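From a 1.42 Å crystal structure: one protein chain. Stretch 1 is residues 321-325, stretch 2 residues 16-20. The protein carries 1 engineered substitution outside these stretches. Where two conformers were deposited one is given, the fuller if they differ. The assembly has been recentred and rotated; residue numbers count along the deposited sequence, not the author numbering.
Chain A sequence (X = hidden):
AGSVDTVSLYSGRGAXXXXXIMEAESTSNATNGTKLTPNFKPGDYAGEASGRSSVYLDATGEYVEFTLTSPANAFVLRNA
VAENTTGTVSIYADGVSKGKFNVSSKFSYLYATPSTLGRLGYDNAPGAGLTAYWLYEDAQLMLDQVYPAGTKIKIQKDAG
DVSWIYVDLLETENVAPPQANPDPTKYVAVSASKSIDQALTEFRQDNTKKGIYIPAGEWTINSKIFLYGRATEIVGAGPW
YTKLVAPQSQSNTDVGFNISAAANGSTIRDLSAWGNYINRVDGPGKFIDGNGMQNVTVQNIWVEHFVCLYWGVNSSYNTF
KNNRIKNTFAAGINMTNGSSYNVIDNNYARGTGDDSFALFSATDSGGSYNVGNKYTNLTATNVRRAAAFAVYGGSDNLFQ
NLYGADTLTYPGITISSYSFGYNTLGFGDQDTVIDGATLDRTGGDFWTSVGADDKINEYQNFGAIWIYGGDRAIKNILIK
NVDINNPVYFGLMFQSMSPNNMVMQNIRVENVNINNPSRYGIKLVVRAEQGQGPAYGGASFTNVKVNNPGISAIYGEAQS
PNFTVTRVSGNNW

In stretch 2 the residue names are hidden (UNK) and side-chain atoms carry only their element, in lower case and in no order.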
# COMPACT_ATOMS: atom_id res chain seq x y z
N LYS A 321 9.03 4.14 10.44
CA LYS A 321 9.47 2.78 10.74
C LYS A 321 8.37 2.02 11.46
O LYS A 321 7.70 2.57 12.34
CB LYS A 321 10.75 2.82 11.60
CG LYS A 321 11.33 1.49 12.01
CD LYS A 321 12.52 1.75 12.95
CE LYS A 321 13.24 0.47 13.32
NZ LYS A 321 14.36 0.73 14.26
N ASN A 322 8.19 0.75 11.09
CA ASN A 322 7.31 -0.19 11.80
C ASN A 322 5.84 0.20 11.76
O ASN A 322 5.07 -0.18 12.64
CB ASN A 322 7.76 -0.42 13.26
CG ASN A 322 9.16 -0.97 13.36
OD1 ASN A 322 9.70 -1.55 12.42
ND2 ASN A 322 9.76 -0.80 14.54
N ASN A 323 5.43 0.95 10.73
CA ASN A 323 4.06 1.44 10.66
C ASN A 323 3.19 0.50 9.83
O ASN A 323 3.67 -0.29 9.02
CB ASN A 323 4.02 2.84 10.06
CG ASN A 323 4.83 3.84 10.88
OD1 ASN A 323 4.57 4.03 12.05
ND2 ASN A 323 5.82 4.46 10.25
N ARG A 324 1.87 0.63 10.04
CA ARG A 324 0.86 -0.08 9.27
C ARG A 324 -0.05 0.96 8.64
O ARG A 324 -0.62 1.79 9.36
CB ARG A 324 0.01 -0.98 10.17
CG ARG A 324 0.80 -1.73 11.20
CD ARG A 324 -0.10 -2.49 12.16
NE ARG A 324 0.72 -2.97 13.25
CZ ARG A 324 0.40 -3.98 14.04
NH1 ARG A 324 -0.75 -4.62 13.87
NH2 ARG A 324 1.24 -4.35 15.00
N ILE A 325 -0.16 0.93 7.32
CA ILE A 325 -0.97 1.88 6.57
C ILE A 325 -2.01 1.06 5.83
O ILE A 325 -1.67 0.33 4.90
CB ILE A 325 -0.11 2.66 5.56
CG1 ILE A 325 1.09 3.29 6.26
CG2 ILE A 325 -0.96 3.71 4.84
CD1 ILE A 325 2.18 3.70 5.29
N UNK A 16 8.93 -6.92 8.21
CA UNK A 16 8.87 -7.91 9.29
C UNK A 16 7.90 -7.35 10.33
O UNK A 16 8.24 -6.45 11.09
o UNK A 16 9.28 -9.81 11.25
c UNK A 16 10.27 -9.12 11.01
n UNK A 16 11.39 -9.21 11.71
c UNK A 16 10.26 -8.12 9.88
N UNK A 17 6.68 -7.86 10.32
CA UNK A 17 5.63 -7.38 11.20
C UNK A 17 5.25 -8.44 12.23
O UNK A 17 5.48 -9.64 12.02
c UNK A 17 4.34 -3.87 10.87
s UNK A 17 5.48 -4.47 9.63
c UNK A 17 4.70 -6.05 9.20
c UNK A 17 4.40 -6.98 10.38
N UNK A 18 4.69 -8.03 13.37
CA UNK A 18 4.34 -9.01 14.41
C UNK A 18 3.10 -9.82 14.10
O UNK A 18 2.84 -10.82 14.79
c UNK A 18 4.50 -6.65 13.84
c UNK A 18 3.75 -6.83 15.14
c UNK A 18 4.12 -8.15 15.66
N UNK A 19 2.32 -9.43 13.10
CA UNK A 19 1.15 -10.19 12.72
C UNK A 19 1.49 -11.13 11.57
O UNK A 19 2.39 -10.88 10.77
c UNK A 19 0.92 -6.16 9.55
c UNK A 19 0.99 -5.92 10.91
c UNK A 19 0.54 -7.41 9.09
c UNK A 19 0.69 -6.94 11.81
c UNK A 19 0.32 -8.20 11.36
c UNK A 19 0.24 -8.42 10.00
c UNK A 19 -0.02 -9.28 12.34
N UNK A 20 0.76 -12.25 11.53
CA UNK A 20 0.84 -13.24 10.48
C UNK A 20 -0.40 -13.10 9.61
O UNK A 20 -1.51 -12.92 10.13
o UNK A 20 2.02 -14.76 11.93
c UNK A 20 0.87 -14.64 11.10
c UNK A 20 0.91 -15.73 10.02

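Position 16 carries four side-chain atoms, two carbons, one oxygen and one nitrogen. The first carbon is bonded to CA, and the second holds both the oxygen and the nitrogen, which makes a planar carboxamide one methylene from the backbone. The nearest approach of this side chain to stretch 1 is 7.1 Å, from CB of position 16 to N322 OD1, so it makes no contact there. One methylene before the amide excludes glutamine, and the residue is N16; from the coordinates alone, its amide differs from an acid by the element assigned to one terminal atom.

Position 17 has an unbranched side chain of two carbons, a sulfur and a terminal carbon. That terminal carbon lies 4.2 Å from N322 O, 4.1 Å from N323 O and 4.1 Å from R324 CG. The methyl thus rests against two backbone carbonyl oxygens and the aliphatic part of an arginine. A thioether in this order is methionine, M17. All three chi angles lie in the m well (-51°, -59°, -53°), and although CA-to-CB points sideways, the end of the chain comes nearer to stretch 1.

At position 18 three carbons close a five-membered ring onto the backbone nitrogen, and the middle one of the three stands 3.5 Å from R324 NH2. The ring closure identifies proline without further argument. P18 has a C-gamma endo pucker. CA-to-CB runs sideways; the closest atom to R324 is CG.

Position 19 shows seven side-chain carbons, one leading into a ring of six. A ring carbon next to the attachment point comes to 3.4 Å from R324 NH1 and lies over one face of the guanidinium. Seen from the six-carbon ring, the same nitrogen approaches obliquely, so the two planes are not stacked. No oxygen extends the ring, which excludes tyrosine and leaves phenylalanine, F19, with chi1 at 50° (p) and chi2 at 88°.

Position 20 has three side-chain atoms: a carbon bearing one oxygen and one carbon. Its CB stays 10.5 Å from R324 NH1, and the side chain takes no part. This beta-branched hydroxyl is threonine, T20.

The contact therefore centres on R324, whose CA-to-CB bond points toward stretch 2 and which has 72 Å² covered by it. M17 CE is nearest to R324 CG, P18 CG to R324 NH2 and F19 CD2 to R324 NH1, and F19 CE2 also lies 3.8 Å from R324 CD. No hydrogen bond crosses between the stretches. What remains is packing of M17, P18 and F19 against R324, whose NH1 and NH2 are hydrogen-bonded elsewhere in the structure; M17 also touches N322 and N323, and the whole contact buries 211 Å² over both sides.

Stretch 2 (16-20) NMPFT
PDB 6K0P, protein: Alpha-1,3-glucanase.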